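3'-5'-exonuclease (Saccharomyces cerevisiae, PDB 3E2V) cuts double-stranded DNA as a magnesium-binding nuclease of the TatD family, with endonuclease activity and 3'-to-5' exonuclease activity. Local coordinates at residues 355-358 against 359-363; 381-384 against 385-389. All blocks are in the same frame, centred on the assembly; numbering follows the deposited sequence.

Interaction 1. Residues 355-358 against 359-363; sequences GRNE and PCNME. With GOL (glycerol), chain D.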
loop_
_atom_site.group_PDB
_atom_site.type_symbol
_atom_site.label_atom_id
_atom_site.label_comp_id
_atom_site.label_asym_id
_atom_site.label_seq_id
_atom_site.Cartn_x
_atom_site.Cartn_y
_atom_site.Cartn_z
ATOM N N GLY A 355 -10.203 -8.667 16.017
ATOM C CA GLY A 355 -9.805 -9.243 14.740
ATOM C C GLY A 355 -9.670 -8.260 13.590
ATOM O O GLY A 355 -9.168 -8.634 12.535
ATOM N N ARG A 356 -10.100 -7.019 13.791
ATOM C CA ARG A 356 -10.041 -6.000 12.739
ATOM C C ARG A 356 -8.944 -5.006 13.103
ATOM O O ARG A 356 -9.084 -4.208 14.044
ATOM C CB ARG A 356 -11.388 -5.273 12.580
ATOM C CG ARG A 356 -11.421 -4.252 11.438
ATOM C CD ARG A 356 -12.743 -3.499 11.408
ATOM N NE ARG A 356 -12.805 -2.487 12.468
ATOM C CZ ARG A 356 -13.725 -1.524 12.572
ATOM N NH1 ARG A 356 -14.713 -1.402 11.682
ATOM N NH2 ARG A 356 -13.652 -0.660 13.591
ATOM N N ASN A 357 -7.841 -5.048 12.354
ATOM C CA ASN A 357 -6.742 -4.131 12.649
ATOM C C ASN A 357 -7.102 -2.693 12.272
ATOM O O ASN A 357 -8.014 -2.463 11.471
ATOM C CB ASN A 357 -5.459 -4.606 11.959
ATOM C CG ASN A 357 -4.217 -3.989 12.556
ATOM O OD1 ASN A 357 -4.231 -3.476 13.684
ATOM N ND2 ASN A 357 -3.133 -4.015 11.788
ATOM N N GLU A 358 -6.409 -1.721 12.874
ATOM C CA GLU A 358 -6.688 -0.314 12.629
ATOM C C GLU A 358 -5.416 0.512 12.515
ATOM O O GLU A 358 -4.376 0.114 13.059
ATOM C CB GLU A 358 -7.538 0.280 13.756
ATOM C CG GLU A 358 -8.885 -0.395 13.955
ATOM C CD GLU A 358 -9.840 0.440 14.801
ATOM O OE1 GLU A 358 -9.442 1.525 15.268
ATOM O OE2 GLU A 358 -10.991 -0.010 15.026
ATOM N N PRO A 359 -5.503 1.676 11.848
ATOM C CA PRO A 359 -4.322 2.561 11.782
ATOM C C PRO A 359 -3.823 3.046 13.153
ATOM O O PRO A 359 -2.637 3.407 13.277
ATOM C CB PRO A 359 -4.799 3.736 10.904
ATOM C CG PRO A 359 -6.309 3.681 10.969
ATOM C CD PRO A 359 -6.651 2.215 11.084
ATOM N N CYS A 360 -4.671 3.047 14.184
ATOM C CA CYS A 360 -4.178 3.448 15.505
ATOM C C CYS A 360 -3.141 2.489 16.061
ATOM O O CYS A 360 -2.529 2.763 17.109
ATOM C CB CYS A 360 -5.303 3.622 16.536
ATOM S SG CYS A 360 -6.211 2.117 16.974
ATOM N N ASN A 361 -2.932 1.370 15.377
ATOM C CA ASN A 361 -1.934 0.397 15.796
ATOM C C ASN A 361 -0.560 0.602 15.159
ATOM O O ASN A 361 0.329 -0.235 15.301
ATOM C CB ASN A 361 -2.457 -1.027 15.588
ATOM C CG ASN A 361 -3.539 -1.382 16.594
ATOM O OD1 ASN A 361 -3.692 -0.705 17.610
ATOM N ND2 ASN A 361 -4.315 -2.407 16.299
ATOM N N MET A 362 -0.376 1.743 14.503
ATOM C CA MET A 362 0.957 2.141 14.023
ATOM C C MET A 362 2.007 2.061 15.127
ATOM O O MET A 362 3.123 1.581 14.912
ATOM C CB MET A 362 0.898 3.558 13.449
ATOM C CG MET A 362 0.383 3.577 12.006
ATOM S SD MET A 362 1.501 2.805 10.720
ATOM C CE MET A 362 2.726 4.170 10.597
ATOM N N GLU A 363 1.639 2.554 16.308
ATOM C CA GLU A 363 2.556 2.572 17.436
ATOM C C GLU A 363 3.087 1.189 17.798
ATOM O O GLU A 363 4.227 1.064 18.263
ATOM C CB GLU A 363 1.905 3.242 18.645
ATOM C CG GLU A 363 0.661 2.552 19.173
ATOM C CD GLU A 363 0.012 3.310 20.308
ATOM O OE1 GLU A 363 0.604 4.291 20.804
ATOM O OE2 GLU A 363 -1.115 2.918 20.689
HETATM C C1 GOL D . -7.780 -6.249 16.680
HETATM O O1 GOL D . -8.076 -7.310 17.574
HETATM C C2 GOL D . -8.119 -4.886 17.271
HETATM O O2 GOL D . -9.484 -4.827 17.594
HETATM C C3 GOL D . -7.320 -4.630 18.551
HETATM O O3 GOL D . -6.067 -4.048 18.242
HETATM O O HOH W 1 -0.570 -2.910 13.329
HETATM O O HOH W 2 -7.727 3.522 14.335
#
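N357 and N361 face each other across a tight turn that leads from strand 351-353 into helix 362-373, and they join amide to amide. ND2 of N361 donates to OD1 of N357 at 2.8 Å, arriving almost in line with the C=O bond (178°). The two amide planes are nearly coplanar. The N357 side chain is set for this by chi1 of -162°, which swings CG anti to the backbone N. Its OD1 also takes a weak bond from the backbone N of E358, while ND2 donates to the carbonyl of W306 and to water 1, so both ends of the amide are engaged and its flip is fixed. A glycerol, probably from the crystallisation liquor, takes a second hydrogen bond from N361 ND2 through O3 (3.1 Å).

The backbone closes the turn beneath this pair. N361 N donates to E358 O at 3.0 Å, and M362 N follows with a bond to P359 O. N361 occupies the N-cap position, but its side chain makes no capping bond, its ND2 being spent on N357 and the glycerol.

Charge gathers at E358. Its OE2 receives NH2 of R356 at 3.1 Å, met on the anti side and 35° out of the carboxylate plane. OE1 forms a salt bridge with R46 and is linked by water 2 to the backbone N of C360, whose SG packs 3.7 Å from that same OE1. D39 gives R356 another acidic partner.

The side chain of N357 lies about 6 Å from that of the magnesium ligand D303. With two arginines on one buried carboxylate, E358 is likely to stay ionised, and this network ties the turn to helix 40-49.

Interaction 2. Residues 381-384 against 385-389; sequences IDTT and WKTTC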
loop_
_atom_site.group_PDB
_atom_site.type_symbol
_atom_site.label_atom_id
_atom_site.label_comp_id
_atom_site.label_asym_id
_atom_site.label_seq_id
_atom_site.Cartn_x
_atom_site.Cartn_y
_atom_site.Cartn_z
ATOM N N ILE A 381 10.852 6.667 15.154
ATOM C CA ILE A 381 9.627 7.368 14.777
ATOM C C ILE A 381 9.919 8.651 13.994
ATOM O O ILE A 381 9.314 8.917 12.957
ATOM C CB ILE A 381 8.702 7.594 15.998
ATOM C CG1 ILE A 381 8.166 6.234 16.482
ATOM C CG2 ILE A 381 7.569 8.532 15.640
ATOM C CD1 ILE A 381 7.505 6.308 17.849
ATOM N N ASP A 382 10.879 9.435 14.496
ATOM C CA ASP A 382 11.321 10.641 13.827
ATOM C C ASP A 382 11.893 10.377 12.426
ATOM O O ASP A 382 11.498 11.050 11.458
ATOM C CB ASP A 382 12.351 11.361 14.703
ATOM C CG ASP A 382 12.926 12.596 14.027
ATOM O OD1 ASP A 382 12.237 13.639 14.014
ATOM O OD2 ASP A 382 14.058 12.523 13.475
ATOM N N THR A 383 12.803 9.417 12.306
ATOM C CA THR A 383 13.359 9.118 10.969
ATOM C C THR A 383 12.261 8.662 10.007
ATOM O O THR A 383 12.176 9.168 8.888
ATOM C CB THR A 383 14.480 8.069 11.046
ATOM O OG1 THR A 383 15.624 8.630 11.705
ATOM C CG2 THR A 383 14.917 7.583 9.669
ATOM N N THR A 384 11.413 7.728 10.439
ATOM C CA THR A 384 10.341 7.233 9.551
ATOM C C THR A 384 9.321 8.307 9.185
ATOM O O THR A 384 8.833 8.372 8.044
ATOM C CB THR A 384 9.652 5.993 10.155
ATOM O OG1 THR A 384 9.163 6.286 11.473
ATOM C CG2 THR A 384 10.632 4.843 10.237
ATOM N N TRP A 385 8.989 9.165 10.144
ATOM C CA TRP A 385 8.066 10.262 9.845
ATOM C C TRP A 385 8.613 11.177 8.735
ATOM O O TRP A 385 7.915 11.505 7.761
ATOM C CB TRP A 385 7.815 11.090 11.108
ATOM C CG TRP A 385 7.106 12.365 10.840
ATOM C CD1 TRP A 385 7.656 13.614 10.843
ATOM C CD2 TRP A 385 5.722 12.537 10.499
ATOM N NE1 TRP A 385 6.707 14.559 10.546
ATOM C CE2 TRP A 385 5.506 13.934 10.322
ATOM C CE3 TRP A 385 4.641 11.652 10.335
ATOM C CZ2 TRP A 385 4.256 14.466 9.988
ATOM C CZ3 TRP A 385 3.401 12.175 9.984
ATOM C CH2 TRP A 385 3.217 13.582 9.821
ATOM N N LYS A 386 9.861 11.601 8.903
ATOM C CA LYS A 386 10.451 12.559 7.972
ATOM C C LYS A 386 10.627 11.928 6.604
ATOM O O LYS A 386 10.385 12.575 5.586
ATOM C CB LYS A 386 11.789 13.075 8.502
ATOM C CG LYS A 386 11.568 13.986 9.677
ATOM C CD LYS A 386 12.813 14.653 10.109
ATOM C CE LYS A 386 12.463 15.807 11.046
ATOM N NZ LYS A 386 13.724 16.510 11.375
ATOM N N THR A 387 11.050 10.671 6.582
ATOM C CA THR A 387 11.228 9.976 5.311
ATOM C C THR A 387 9.895 9.787 4.579
ATOM O O THR A 387 9.809 10.014 3.364
ATOM C CB THR A 387 11.959 8.651 5.524
ATOM O OG1 THR A 387 13.235 8.941 6.123
ATOM C CG2 THR A 387 12.213 7.965 4.200
ATOM N N THR A 388 8.852 9.402 5.317
ATOM C CA THR A 388 7.554 9.188 4.696
ATOM C C THR A 388 6.974 10.492 4.149
ATOM O O THR A 388 6.422 10.523 3.045
ATOM C CB THR A 388 6.571 8.531 5.681
ATOM O OG1 THR A 388 7.177 7.348 6.220
ATOM C CG2 THR A 388 5.298 8.100 4.967
ATOM N N CYS A 389 7.086 11.564 4.931
ATOM C CA CYS A 389 6.603 12.874 4.475
ATOM C C CYS A 389 7.293 13.309 3.187
ATOM O O CYS A 389 6.658 13.881 2.309
ATOM C CB CYS A 389 6.791 13.950 5.535
ATOM S SG CYS A 389 5.664 13.826 6.912
HETATM O O HOH W 3 15.293 14.520 12.394
HETATM O O HOH W 4 12.800 16.136 14.684
#
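Helix 377-392, the last helix of the chain, carries this contact as successive i to i+4 pairs, in which T387 and T388 each reach back one turn to the carbonyl of T383 and T384. T387 OG1 bonds to T383 O at 3.0 Å from above the carbonyl plane, and its backbone N meets the same oxygen at 3.0 Å. T388 repeats the pattern one residue on: OG1 lies 2.7 Å from T384 O, and N and OG1 come to that oxygen from opposite faces of its plane. Both hydroxyls can do this because OG1 sits beside the backbone N, anti to the carbonyl carbon (chi1 -59° in T387). T384 OG1 likewise reaches back one turn, to L380 O, but from between the backbone N and the carbonyl carbon (chi1 55°).

In the TIM-barrel fold of the TatD family, this helix lies against the seam between the first and last strands: T387 and T388 touch L299 of strand 298-300, T388 and C389 touch Y15 of strand 14-16. The hydroxyls of T387 and T388, both buried, are satisfied by carbonyls of their own helix. A valine at T387 would probably leave T383 O with its backbone donor alone and lose the hydroxyl's hold on the side-chain rotation.

W385 N bonds to I381 O at 2.8 Å, and the indole, reaching K53 and N54 of strand 52-57, has C389 SG over one face, offset toward the rim.

On the exposed side K386, extended beyond CG, crosses D382 obliquely with its CE 3.7 Å from OD1. NZ stops 4.2 Å from D382 OD1, beyond a salt bridge, and water 3 spans the pair, accepting from NZ at 2.7 Å and donating to D382 OD2.

How the interactions relate
Along the chain the two contacts come in series: interaction 1 leads into helix 362-373, and interaction 2 lies on helix 377-392, the next helix. Their centres are 19 Å apart and their nearest atoms about 6 Å, without touching. Strand 14-16 is their common ground, since M362 and E363 of the first and I381 of the second all pack on Y14. Interaction 1 also leans on helix 40-49, whereas interaction 2 spreads over strands 298-300 and 52-57. Together they bring the C-terminal part of the chain back to the barrel's first strand, with the turn of 355-363 close to the magnesium ligand D303 and the helix across the seam with the last strand.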